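Local coordinates for 3-Hydroxyacyl-CoA dehydrogenase (Ralstonia eutropha H16, PDB 4PZE), which catalyses the NAD+-dependent interconversion of (3S)-3-hydroxyacyl-CoA and 3-oxoacyl-CoA thioesters, at residues A90-D95 with S119-T124; R135-H140 with T162-V167; L150-R155 with P185-N190. All coordinates share one frame; numbering follows the deposited sequence.

Two of the three interactions meet in the eight-stranded sheet, and interactions 1 and 3 approach His-140, a residue probably important for catalysis. Interaction 1 joins two loops that follow strands 85-88 and 113-117; its Ser-119 CB lies 3.7 Å from His-140 CE1. Interaction 2 packs helix 161-174 on the strand that carries this histidine. Strand 150-155, the antiparallel neighbour of that strand, carries interaction 3: Gly-138 O is 2.7 Å from Ile-154 N, a probable hydrogen bond, and Glu-152 approaches the imidazole. The centre of interaction 1 lies about 16 Å from that of interaction 2 and about 13 Å from that of interaction 3. Acetoacetyl-CoA is touched by Ser-119 of interaction 1 and, through Asn-190 OD1 at 3.6 Å from its C2, by interaction 3.

Interaction 1 (A90-D95 with S119-T124); sequences ATENYD and SSISIT. With CAA (acetoacetyl-coenzyme A), chain J.
Glu-92 and Ser-119 carry the polar half of this contact through a single carboxylate oxygen. The hydroxyl of Ser-119 donates from OG to Glu-92 OE2 at 3.2 Å, arriving nearly in line with the acceptor's C-O bond. Ser-119 N reaches the same Glu-92 OE2 at 3.1 Å, but its N-H points well off the direct line (134°) and the bond is weak. The other oxygen, OE1, is hydrogen-bonded to Thr-118 OG1, whose hydroxyl oxygen also receives the backbone N of Ser-120 and of Ile-121. A bend at chi2 (-73°) folds the glutamate chain over and brings its carboxylate to the serine, although its CB does not point there.

Carbon-to-oxygen packing comes from Ile-121, which runs past Glu-92 in the opposite sense. Ile-121 CG1 lies 3.6 Å from Glu-92 OE1, while Ile-121 CD1 rests 3.5 Å from the backbone O of Glu-92. The apolar contact is made by the second branch, Ile-121 CG2, which meets CD1 of Tyr-94 at 3.9 Å, approaching the phenol ring at its edge and close to its plane. Lys-97 and Leu-126 add further contacts to Ile-121.

Within 90-95, Asn-93 N donates to Thr-91 OG1 at 2.9 Å, an ST turn just ahead of helix 94-107, which Asn-93 N-caps.

On its ligand side, Ser-119 OG stands 3.6 Å from C4 of acetoacetyl-CoA. With Glu-92 a known NAD+ ligand and Ser-119 a predicted one for both NAD+ and CoA, their hydrogen bond probably links the cofactor side of the cleft to the acyl end of the substrate and would help to orient the serine hydroxyl.

Interaction 2 (R135-H140 with T162-V167); sequences RFIGMH and TTHAAV
Helix 161-174, the connection of the beta-alpha-beta crossover from strand 150-155 to strand 177-182, lies against one face of the sheet and reaches strand 136-141, where Ile-137 and Met-139 meet Val-167. Over the segments concerned, the helix and strand axes run in the same general direction, 40° apart, and come within 8.7 Å.

Val-167 divides its two methyls between these partners. Val-167 CG1 is 3.7 Å from the CE methyl of Met-139, whose chain turns at chi3 (82°) to bring that end nearer the helix. The other methyl, Val-167 CG2, sits 3.8 Å from Ile-137 CG2, the two side chains lying alongside with opposed directions. Farther out, Ile-137 CD1 lies 4.1 Å from His-164 CA and approaches the imidazole at its edge.

Just ahead of Phe-136, Thr-163 is set against Arg-135. Thr-163 OG1 lies over one face of the Arg-135 guanidinium, 3.4 Å above the plane and toward the rim. The hydrogen bond of this hydroxyl, however, is with Asp-134 O. Arg-135 NH2 then extends to Thr-162 CG2, 4.0 Å away.

In this contact, valine, isoleucine and methionine join helix to sheet by dispersion and burial of apolar surface. The polar link to Asp-134 ties the helix's first turn to the residue preceding Arg-135, at the end away from His-140.

Interaction 3 (L150-R155 with P185-N190); sequences LVELIR and PGFVVN. With CAA (acetoacetyl-coenzyme A), chain J.
The ring of Phe-187 takes Ile-154 on one face and Glu-152 at its edge. Ile-154 CD1 stands 3.5 Å from the Phe-187 ring centroid in a CH-pi contact, and Ile-154 CG2 touches Phe-187 CE1 at 3.7 Å. Near the ring plane, Glu-152 OE1 approaches Phe-187 CD2 at 3.8 Å, with carboxylate and ring steeply inclined, 76° apart.

The carboxylate itself is gripped at the start of helix 189-205. Val-189 N donates to Glu-152 OE2 at 2.6 Å, nearly straight and on the syn side; Val-188 N joins Glu-152 OE2 at 2.9 Å from above the carboxylate plane. An extended chain beyond CG (chi2 -180°) carries the group from the strand to these amides. Water 1 donates to Glu-152 OE1 at 2.8 Å and also to Gly-186 O, and it accepts from Asn-190 N. Val-188 packs on Ala-209 and Val-189 on Gly-217 of the second subunit.

Glu-152 also touches His-140, and the buried pair is consistent with the His-Glu dyad known in 3-hydroxyacyl-CoA dehydrogenases, held here where the Rossmann-type NAD-binding domain meets the helical C-terminal domain.

Interaction 1 (A90-D95 with S119-T124)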
loop_
_atom_site.group_PDB
_atom_site.type_symbol
_atom_site.label_atom_id
_atom_site.label_comp_id
_atom_site.label_asym_id
_atom_site.label_seq_id
_atom_site.Cartn_x
_atom_site.Cartn_y
_atom_site.Cartn_z
ATOM N N ALA A 90 11.889 -17.582 19.419
ATOM C CA ALA A 90 12.982 -18.420 18.968
ATOM C C ALA A 90 12.789 -18.979 17.570
ATOM O O ALA A 90 13.765 -19.178 16.878
ATOM C CB ALA A 90 13.174 -19.563 19.946
ATOM N N THR A 91 11.560 -19.244 17.142
ATOM C CA THR A 91 11.363 -20.127 15.984
ATOM C C THR A 91 9.982 -20.072 15.307
ATOM O O THR A 91 8.948 -20.018 15.977
ATOM C CB THR A 91 11.629 -21.595 16.410
ATOM O OG1 THR A 91 11.638 -22.453 15.265
ATOM C CG2 THR A 91 10.554 -22.083 17.397
ATOM N N GLU A 92 9.989 -20.127 13.973
ATOM C CA GLU A 92 8.776 -20.349 13.163
ATOM C C GLU A 92 8.602 -21.829 12.776
ATOM O O GLU A 92 7.673 -22.199 12.052
ATOM C CB GLU A 92 8.818 -19.483 11.910
ATOM C CG GLU A 92 8.834 -17.988 12.206
ATOM C CD GLU A 92 7.492 -17.451 12.691
ATOM O OE1 GLU A 92 6.770 -18.128 13.455
ATOM O OE2 GLU A 92 7.164 -16.321 12.302
ATOM N N ASN A 93 9.489 -22.684 13.276
ATOM C CA ASN A 93 9.303 -24.114 13.132
ATOM C C ASN A 93 8.215 -24.597 14.090
ATOM O O ASN A 93 8.385 -24.484 15.318
ATOM C CB ASN A 93 10.603 -24.867 13.416
ATOM C CG ASN A 93 10.440 -26.343 13.227
ATOM O OD1 ASN A 93 10.109 -27.069 14.167
ATOM N ND2 ASN A 93 10.570 -26.786 11.991
ATOM N N TYR A 94 7.126 -25.149 13.543
ATOM C CA TYR A 94 6.009 -25.553 14.380
ATOM C C TYR A 94 6.407 -26.568 15.458
ATOM O O TYR A 94 6.130 -26.348 16.635
ATOM C CB TYR A 94 4.830 -26.076 13.553
ATOM C CG TYR A 94 3.618 -26.389 14.418
ATOM C CD1 TYR A 94 2.768 -25.384 14.863
ATOM C CD2 TYR A 94 3.367 -27.689 14.840
ATOM C CE1 TYR A 94 1.684 -25.675 15.685
ATOM C CE2 TYR A 94 2.297 -27.991 15.656
ATOM C CZ TYR A 94 1.449 -26.988 16.073
ATOM O OH TYR A 94 0.387 -27.331 16.893
ATOM N N ASP A 95 7.065 -27.665 15.100
ATOM C CA ASP A 95 7.272 -28.722 16.107
ATOM C C ASP A 95 8.254 -28.327 17.195
ATOM O O ASP A 95 8.098 -28.729 18.338
ATOM C CB ASP A 95 7.661 -30.046 15.461
ATOM C CG ASP A 95 6.496 -30.689 14.710
ATOM O OD1 ASP A 95 5.376 -30.746 15.266
ATOM O OD2 ASP A 95 6.688 -31.130 13.559
ATOM N N SER A 119 4.618 -14.619 12.558
ATOM C CA SER A 119 3.852 -14.016 11.463
ATOM C C SER A 119 2.865 -14.980 10.800
ATOM O O SER A 119 1.904 -14.530 10.163
ATOM C CB SER A 119 4.804 -13.451 10.420
ATOM O OG SER A 119 6.146 -13.676 10.801
ATOM N N SER A 120 3.068 -16.284 10.992
ATOM C CA SER A 120 2.309 -17.317 10.265
ATOM C C SER A 120 1.635 -18.425 11.108
ATOM O O SER A 120 0.703 -19.077 10.627
ATOM C CB SER A 120 3.229 -17.977 9.219
ATOM O OG SER A 120 4.477 -18.372 9.794
ATOM N N ILE A 121 2.083 -18.648 12.341
ATOM C CA ILE A 121 1.603 -19.806 13.103
ATOM C C ILE A 121 0.251 -19.514 13.777
ATOM O O ILE A 121 0.076 -18.474 14.409
ATOM C CB ILE A 121 2.622 -20.265 14.179
ATOM C CG1 ILE A 121 4.028 -20.476 13.584
ATOM C CG2 ILE A 121 2.127 -21.541 14.872
ATOM C CD1 ILE A 121 4.255 -21.810 12.887
ATOM N N SER A 122 -0.693 -20.441 13.647
ATOM C CA SER A 122 -1.980 -20.346 14.359
ATOM C C SER A 122 -1.831 -20.259 15.884
ATOM O O SER A 122 -1.353 -21.195 16.542
ATOM C CB SER A 122 -2.872 -21.548 14.038
ATOM O OG SER A 122 -4.078 -21.463 14.771
ATOM N N ILE A 123 -2.268 -19.135 16.438
ATOM C CA ILE A 123 -2.182 -18.891 17.879
ATOM C C ILE A 123 -3.087 -19.837 18.662
ATOM O O ILE A 123 -2.735 -20.243 19.764
ATOM C CB ILE A 123 -2.539 -17.427 18.205
ATOM C CG1 ILE A 123 -1.597 -16.451 17.446
ATOM C CG2 ILE A 123 -2.572 -17.183 19.708
ATOM C CD1 ILE A 123 -0.114 -16.644 17.676
ATOM N N THR A 124 -4.242 -20.180 18.096
ATOM C CA THR A 124 -5.165 -21.111 18.716
ATOM C C THR A 124 -4.570 -22.487 18.791
ATOM O O THR A 124 -4.718 -23.164 19.810
ATOM C CB THR A 124 -6.484 -21.164 17.936
ATOM O OG1 THR A 124 -7.124 -19.904 18.100
ATOM C CG2 THR A 124 -7.430 -22.260 18.435
HETATM N N1A CAA J . 22.263 2.834 3.356
HETATM C C2A CAA J . 21.159 3.605 3.445
HETATM N N3A CAA J . 20.384 3.649 4.554
HETATM C C4A CAA J . 20.655 2.915 5.678
HETATM C C5A CAA J . 21.854 2.050 5.641
HETATM C C6A CAA J . 22.667 2.048 4.386
HETATM N N6A CAA J . 23.782 1.285 4.265
HETATM N N7A CAA J . 21.909 1.440 6.844
HETATM C C8A CAA J . 20.852 1.861 7.589
HETATM N N9A CAA J . 20.086 2.735 6.899
HETATM C C1B CAA J . 18.860 3.385 7.484
HETATM C C2B CAA J . 18.398 4.592 6.686
HETATM O O2B CAA J . 19.302 5.687 6.884
HETATM C C3B CAA J . 16.975 4.822 7.178
HETATM O O3B CAA J . 16.877 5.881 8.150
HETATM P P3B CAA J . 16.743 7.467 7.798
HETATM O O7A CAA J . 18.176 7.955 7.819
HETATM O O8A CAA J . 15.900 8.041 8.912
HETATM O O9A CAA J . 16.060 7.548 6.449
HETATM C C4B CAA J . 16.541 3.463 7.755
HETATM O O4B CAA J . 17.668 2.583 7.592
HETATM C C5B CAA J . 15.301 2.859 7.088
HETATM O O5B CAA J . 14.236 3.813 6.965
HETATM P P1A CAA J . 13.733 4.341 5.514
HETATM O O1A CAA J . 14.720 5.363 5.005
HETATM O O2A CAA J . 13.469 3.135 4.643
HETATM O O3A CAA J . 12.371 5.173 5.822
HETATM P P2A CAA J . 10.925 5.006 5.098
HETATM O O4A CAA J . 10.192 6.335 5.107
HETATM O O5A CAA J . 11.068 4.252 3.794
HETATM O O6A CAA J . 10.215 4.056 6.191
HETATM C CBP CAA J . 9.642 1.680 6.171
HETATM C CCP CAA J . 9.189 3.112 5.886
HETATM C CDP CAA J . 10.107 1.584 7.619
HETATM C CEP CAA J . 10.829 1.357 5.269
HETATM C CAP CAA J . 8.456 0.699 5.995
HETATM O OAP CAA J . 7.321 1.329 5.381
HETATM C C9P CAA J . 8.792 -0.505 5.154
HETATM O O9P CAA J . 8.849 -0.394 3.938
HETATM N N8P CAA J . 8.998 -1.656 5.800
HETATM C C7P CAA J . 9.294 -2.901 5.106
HETATM C C6P CAA J . 8.626 -4.123 5.741
HETATM C C5P CAA J . 7.101 -4.063 5.723
HETATM O O5P CAA J . 6.506 -3.076 5.311
HETATM N N4P CAA J . 6.403 -5.112 6.156
HETATM C C3P CAA J . 6.984 -6.361 6.596
HETATM C C2P CAA J . 6.278 -6.939 7.824
HETATM S S1P CAA J . 5.352 -8.411 7.500
HETATM C C1 CAA J . 6.443 -9.478 6.787
HETATM O O1 CAA J . 7.567 -9.134 6.496
HETATM C C2 CAA J . 6.097 -10.909 6.468
HETATM C C3 CAA J . 6.790 -11.884 7.398
HETATM O O3 CAA J . 6.524 -13.065 7.242
HETATM C C4 CAA J . 7.750 -11.432 8.474
#

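Interaction 2 (R135-H140 with T162-V167)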
loop_
_atom_site.group_PDB
_atom_site.type_symbol
_atom_site.label_atom_id
_atom_site.label_comp_id
_atom_site.label_asym_id
_atom_site.label_seq_id
_atom_site.Cartn_x
_atom_site.Cartn_y
_atom_site.Cartn_z
ATOM N N ARG A 135 -4.417 -18.277 29.215
ATOM C CA ARG A 135 -3.254 -17.443 29.502
ATOM C C ARG A 135 -2.268 -17.310 28.324
ATOM O O ARG A 135 -1.200 -16.719 28.480
ATOM C CB ARG A 135 -2.544 -17.983 30.749
ATOM C CG ARG A 135 -3.325 -17.745 32.034
ATOM C CD ARG A 135 -3.137 -16.315 32.500
ATOM N NE ARG A 135 -4.262 -15.820 33.284
ATOM C CZ ARG A 135 -4.400 -14.557 33.686
ATOM N NH1 ARG A 135 -3.479 -13.633 33.390
ATOM N NH2 ARG A 135 -5.470 -14.212 34.397
ATOM N N PHE A 136 -2.633 -17.844 27.156
ATOM C CA PHE A 136 -1.826 -17.696 25.954
ATOM C C PHE A 136 -2.294 -16.552 25.046
ATOM O O PHE A 136 -3.491 -16.372 24.801
ATOM C CB PHE A 136 -1.831 -18.988 25.163
ATOM C CG PHE A 136 -0.683 -19.090 24.203
ATOM C CD1 PHE A 136 -0.756 -18.503 22.952
ATOM C CD2 PHE A 136 0.483 -19.732 24.570
ATOM C CE1 PHE A 136 0.310 -18.560 22.080
ATOM C CE2 PHE A 136 1.546 -19.798 23.701
ATOM C CZ PHE A 136 1.459 -19.210 22.454
ATOM N N ILE A 137 -1.336 -15.798 24.524
ATOM C CA ILE A 137 -1.625 -14.770 23.537
ATOM C C ILE A 137 -0.496 -14.697 22.489
ATOM O O ILE A 137 0.663 -14.918 22.798
ATOM C CB ILE A 137 -1.855 -13.394 24.212
ATOM C CG1 ILE A 137 -2.390 -12.367 23.204
ATOM C CG2 ILE A 137 -0.573 -12.871 24.851
ATOM C CD1 ILE A 137 -2.952 -11.124 23.861
ATOM N N GLY A 138 -0.867 -14.387 21.253
ATOM C CA GLY A 138 0.066 -14.189 20.173
ATOM C C GLY A 138 0.516 -12.745 20.090
ATOM O O GLY A 138 -0.273 -11.806 20.266
ATOM N N MET A 139 1.808 -12.586 19.833
ATOM C CA MET A 139 2.405 -11.297 19.550
ATOM C C MET A 139 3.137 -11.373 18.214
ATOM O O MET A 139 3.443 -12.453 17.697
ATOM C CB MET A 139 3.329 -10.905 20.692
ATOM C CG MET A 139 2.597 -10.860 22.032
ATOM S SD MET A 139 3.654 -10.374 23.403
ATOM C CE MET A 139 3.644 -8.589 23.261
ATOM N N HIS A 140 3.363 -10.223 17.615
ATOM C CA HIS A 140 4.042 -10.178 16.337
ATOM C C HIS A 140 4.619 -8.763 16.286
ATOM O O HIS A 140 3.887 -7.790 16.122
ATOM C CB HIS A 140 3.059 -10.558 15.192
ATOM C CG HIS A 140 3.504 -10.168 13.803
ATOM N ND1 HIS A 140 4.681 -10.607 13.230
ATOM C CD2 HIS A 140 2.899 -9.403 12.864
ATOM C CE1 HIS A 140 4.795 -10.106 12.014
ATOM N NE2 HIS A 140 3.723 -9.377 11.766
ATOM N N THR A 162 -8.737 -10.925 30.393
ATOM C CA THR A 162 -7.691 -10.482 31.323
ATOM C C THR A 162 -6.314 -10.585 30.694
ATOM O O THR A 162 -5.536 -9.629 30.755
ATOM C CB THR A 162 -7.644 -11.343 32.599
ATOM O OG1 THR A 162 -8.965 -11.766 32.964
ATOM C CG2 THR A 162 -7.009 -10.557 33.732
ATOM N N THR A 163 -6.033 -11.760 30.108
ATOM C CA THR A 163 -4.766 -12.052 29.448
ATOM C C THR A 163 -4.533 -11.026 28.375
ATOM O O THR A 163 -3.389 -10.606 28.154
ATOM C CB THR A 163 -4.748 -13.467 28.806
ATOM O OG1 THR A 163 -4.736 -14.471 29.828
ATOM C CG2 THR A 163 -3.508 -13.680 27.925
ATOM N N HIS A 164 -5.616 -10.627 27.705
ATOM C CA HIS A 164 -5.534 -9.623 26.647
ATOM C C HIS A 164 -5.164 -8.263 27.220
ATOM O O HIS A 164 -4.136 -7.702 26.842
ATOM C CB HIS A 164 -6.834 -9.569 25.825
ATOM C CG HIS A 164 -6.996 -8.319 25.020
ATOM N ND1 HIS A 164 -6.225 -8.038 23.915
ATOM C CD2 HIS A 164 -7.849 -7.275 25.163
ATOM C CE1 HIS A 164 -6.587 -6.867 23.419
ATOM N NE2 HIS A 164 -7.572 -6.385 24.157
ATOM N N ALA A 165 -5.965 -7.749 28.151
ATOM C CA ALA A 165 -5.758 -6.387 28.679
ATOM C C ALA A 165 -4.328 -6.166 29.235
ATOM O O ALA A 165 -3.705 -5.119 28.983
ATOM C CB ALA A 165 -6.797 -6.068 29.736
ATOM N N ALA A 166 -3.819 -7.164 29.960
ATOM C CA ALA A 166 -2.449 -7.143 30.529
ATOM C C ALA A 166 -1.428 -6.927 29.450
ATOM O O ALA A 166 -0.673 -5.967 29.495
ATOM C CB ALA A 166 -2.138 -8.448 31.258
ATOM N N VAL A 167 -1.431 -7.813 28.460
ATOM C CA VAL A 167 -0.462 -7.713 27.381
ATOM C C VAL A 167 -0.775 -6.506 26.485
ATOM O O VAL A 167 0.140 -5.931 25.892
ATOM C CB VAL A 167 -0.328 -9.032 26.582
ATOM C CG1 VAL A 167 0.757 -8.893 25.520
ATOM C CG2 VAL A 167 0.006 -10.190 27.522
#

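Interaction 3 (L150-R155 with P185-N190)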
loop_
_atom_site.group_PDB
_atom_site.type_symbol
_atom_site.label_atom_id
_atom_site.label_comp_id
_atom_site.label_asym_id
_atom_site.label_seq_id
_atom_site.Cartn_x
_atom_site.Cartn_y
_atom_site.Cartn_z
ATOM N N LEU A 150 4.707 -0.533 16.611
ATOM C CA LEU A 150 3.499 -1.370 16.607
ATOM C C LEU A 150 3.681 -2.866 16.738
ATOM O O LEU A 150 4.672 -3.445 16.282
ATOM C CB LEU A 150 2.639 -1.077 15.380
ATOM C CG LEU A 150 2.995 -1.546 13.963
ATOM C CD1 LEU A 150 4.462 -1.906 13.769
ATOM C CD2 LEU A 150 2.077 -2.686 13.543
ATOM N N VAL A 151 2.687 -3.464 17.389
ATOM C CA VAL A 151 2.587 -4.902 17.612
ATOM C C VAL A 151 1.188 -5.388 17.227
ATOM O O VAL A 151 0.181 -4.736 17.544
ATOM C CB VAL A 151 2.718 -5.230 19.099
ATOM C CG1 VAL A 151 2.940 -6.729 19.295
ATOM C CG2 VAL A 151 3.828 -4.417 19.726
ATOM N N GLU A 152 1.113 -6.535 16.561
ATOM C CA GLU A 152 -0.160 -7.211 16.365
ATOM C C GLU A 152 -0.298 -8.092 17.595
ATOM O O GLU A 152 0.626 -8.810 17.934
ATOM C CB GLU A 152 -0.196 -8.012 15.049
ATOM C CG GLU A 152 -0.504 -7.178 13.793
ATOM C CD GLU A 152 -0.538 -7.992 12.475
ATOM O OE1 GLU A 152 0.243 -8.957 12.303
ATOM O OE2 GLU A 152 -1.355 -7.664 11.578
ATOM N N LEU A 153 -1.423 -7.967 18.298
ATOM C CA LEU A 153 -1.741 -8.775 19.473
ATOM C C LEU A 153 -2.820 -9.712 19.011
ATOM O O LEU A 153 -3.903 -9.270 18.632
ATOM C CB LEU A 153 -2.333 -7.916 20.591
ATOM C CG LEU A 153 -1.491 -6.847 21.279
ATOM C CD1 LEU A 153 -2.361 -6.071 22.269
ATOM C CD2 LEU A 153 -0.297 -7.494 21.974
ATOM N N ILE A 154 -2.545 -10.996 19.051
ATOM C CA ILE A 154 -3.376 -11.935 18.345
ATOM C C ILE A 154 -3.985 -12.894 19.350
ATOM O O ILE A 154 -3.282 -13.658 20.040
ATOM C CB ILE A 154 -2.569 -12.650 17.275
ATOM C CG1 ILE A 154 -1.974 -11.611 16.305
ATOM C CG2 ILE A 154 -3.451 -13.620 16.519
ATOM C CD1 ILE A 154 -0.541 -11.903 15.893
ATOM N N ARG A 155 -5.304 -12.809 19.470
ATOM C CA ARG A 155 -6.003 -13.627 20.434
ATOM C C ARG A 155 -6.277 -14.963 19.805
ATOM O O ARG A 155 -6.924 -15.051 18.786
ATOM C CB ARG A 155 -7.305 -12.973 20.865
ATOM C CG ARG A 155 -7.093 -11.668 21.610
ATOM C CD ARG A 155 -8.396 -11.019 22.049
ATOM N NE ARG A 155 -9.135 -11.838 23.019
ATOM C CZ ARG A 155 -10.090 -11.398 23.840
ATOM N NH1 ARG A 155 -10.454 -10.110 23.871
ATOM N NH2 ARG A 155 -10.653 -12.260 24.671
ATOM N N PRO A 185 -5.455 -16.521 9.399
ATOM C CA PRO A 185 -4.281 -16.547 8.542
ATOM C C PRO A 185 -3.845 -15.134 8.102
ATOM O O PRO A 185 -4.676 -14.372 7.600
ATOM C CB PRO A 185 -4.753 -17.388 7.342
ATOM C CG PRO A 185 -5.837 -18.265 7.886
ATOM C CD PRO A 185 -6.525 -17.408 8.914
ATOM N N GLY A 186 -2.561 -14.793 8.292
ATOM C CA GLY A 186 -2.036 -13.464 7.950
ATOM C C GLY A 186 -2.405 -12.304 8.901
ATOM O O GLY A 186 -2.051 -11.154 8.674
ATOM N N PHE A 187 -3.140 -12.589 9.961
ATOM C CA PHE A 187 -3.538 -11.542 10.892
ATOM C C PHE A 187 -4.052 -10.315 10.117
ATOM O O PHE A 187 -4.954 -10.458 9.289
ATOM C CB PHE A 187 -2.373 -11.267 11.851
ATOM C CG PHE A 187 -1.778 -12.535 12.445
ATOM C CD1 PHE A 187 -2.587 -13.629 12.752
ATOM C CD2 PHE A 187 -0.429 -12.631 12.694
ATOM C CE1 PHE A 187 -2.056 -14.776 13.273
ATOM C CE2 PHE A 187 0.109 -13.789 13.225
ATOM C CZ PHE A 187 -0.705 -14.857 13.518
ATOM N N VAL A 188 -3.509 -9.136 10.348
ATOM C CA VAL A 188 -4.010 -7.972 9.654
ATOM C C VAL A 188 -3.016 -7.471 8.617
ATOM O O VAL A 188 -3.344 -7.325 7.437
ATOM C CB VAL A 188 -4.384 -6.880 10.678
ATOM C CG1 VAL A 188 -4.554 -5.508 10.024
ATOM C CG2 VAL A 188 -5.657 -7.290 11.408
ATOM N N VAL A 189 -1.791 -7.203 9.035
ATOM C CA VAL A 189 -0.882 -6.515 8.148
ATOM C C VAL A 189 -0.611 -7.393 6.956
ATOM O O VAL A 189 -0.875 -7.002 5.804
ATOM C CB VAL A 189 0.411 -6.109 8.839
ATOM C CG1 VAL A 189 1.387 -5.543 7.827
ATOM C CG2 VAL A 189 0.110 -5.059 9.912
ATOM N N ASN A 190 -0.118 -8.594 7.227
ATOM C CA ASN A 190 0.253 -9.495 6.136
ATOM C C ASN A 190 -0.934 -9.881 5.293
ATOM O O ASN A 190 -0.805 -10.036 4.067
ATOM C CB ASN A 190 0.973 -10.750 6.651
ATOM C CG ASN A 190 2.375 -10.446 7.168
ATOM O OD1 ASN A 190 2.854 -11.093 8.094
ATOM N ND2 ASN A 190 3.018 -9.443 6.593
HETATM N N1A CAA J . 22.263 2.834 3.356
HETATM C C2A CAA J . 21.159 3.605 3.445
HETATM N N3A CAA J . 20.384 3.649 4.554
HETATM C C4A CAA J . 20.655 2.915 5.678
HETATM C C5A CAA J . 21.854 2.050 5.641
HETATM C C6A CAA J . 22.667 2.048 4.386
HETATM N N6A CAA J . 23.782 1.285 4.265
HETATM N N7A CAA J . 21.909 1.440 6.844
HETATM C C8A CAA J . 20.852 1.861 7.589
HETATM N N9A CAA J . 20.086 2.735 6.899
HETATM C C1B CAA J . 18.860 3.385 7.484
HETATM C C2B CAA J . 18.398 4.592 6.686
HETATM O O2B CAA J . 19.302 5.687 6.884
HETATM C C3B CAA J . 16.975 4.822 7.178
HETATM O O3B CAA J . 16.877 5.881 8.150
HETATM P P3B CAA J . 16.743 7.467 7.798
HETATM O O7A CAA J . 18.176 7.955 7.819
HETATM O O8A CAA J . 15.900 8.041 8.912
HETATM O O9A CAA J . 16.060 7.548 6.449
HETATM C C4B CAA J . 16.541 3.463 7.755
HETATM O O4B CAA J . 17.668 2.583 7.592
HETATM C C5B CAA J . 15.301 2.859 7.088
HETATM O O5B CAA J . 14.236 3.813 6.965
HETATM P P1A CAA J . 13.733 4.341 5.514
HETATM O O1A CAA J . 14.720 5.363 5.005
HETATM O O2A CAA J . 13.469 3.135 4.643
HETATM O O3A CAA J . 12.371 5.173 5.822
HETATM P P2A CAA J . 10.925 5.006 5.098
HETATM O O4A CAA J . 10.192 6.335 5.107
HETATM O O5A CAA J . 11.068 4.252 3.794
HETATM O O6A CAA J . 10.215 4.056 6.191
HETATM C CBP CAA J . 9.642 1.680 6.171
HETATM C CCP CAA J . 9.189 3.112 5.886
HETATM C CDP CAA J . 10.107 1.584 7.619
HETATM C CEP CAA J . 10.829 1.357 5.269
HETATM C CAP CAA J . 8.456 0.699 5.995
HETATM O OAP CAA J . 7.321 1.329 5.381
HETATM C C9P CAA J . 8.792 -0.505 5.154
HETATM O O9P CAA J . 8.849 -0.394 3.938
HETATM N N8P CAA J . 8.998 -1.656 5.800
HETATM C C7P CAA J . 9.294 -2.901 5.106
HETATM C C6P CAA J . 8.626 -4.123 5.741
HETATM C C5P CAA J . 7.101 -4.063 5.723
HETATM O O5P CAA J . 6.506 -3.076 5.311
HETATM N N4P CAA J . 6.403 -5.112 6.156
HETATM C C3P CAA J . 6.984 -6.361 6.596
HETATM C C2P CAA J . 6.278 -6.939 7.824
HETATM S S1P CAA J . 5.352 -8.411 7.500
HETATM C C1 CAA J . 6.443 -9.478 6.787
HETATM O O1 CAA J . 7.567 -9.134 6.496
HETATM C C2 CAA J . 6.097 -10.909 6.468
HETATM C C3 CAA J . 6.790 -11.884 7.398
HETATM O O3 CAA J . 6.524 -13.065 7.242
HETATM C C4 CAA J . 7.750 -11.432 8.474
HETATM O O HOH W 1 0.206 -9.674 9.637
#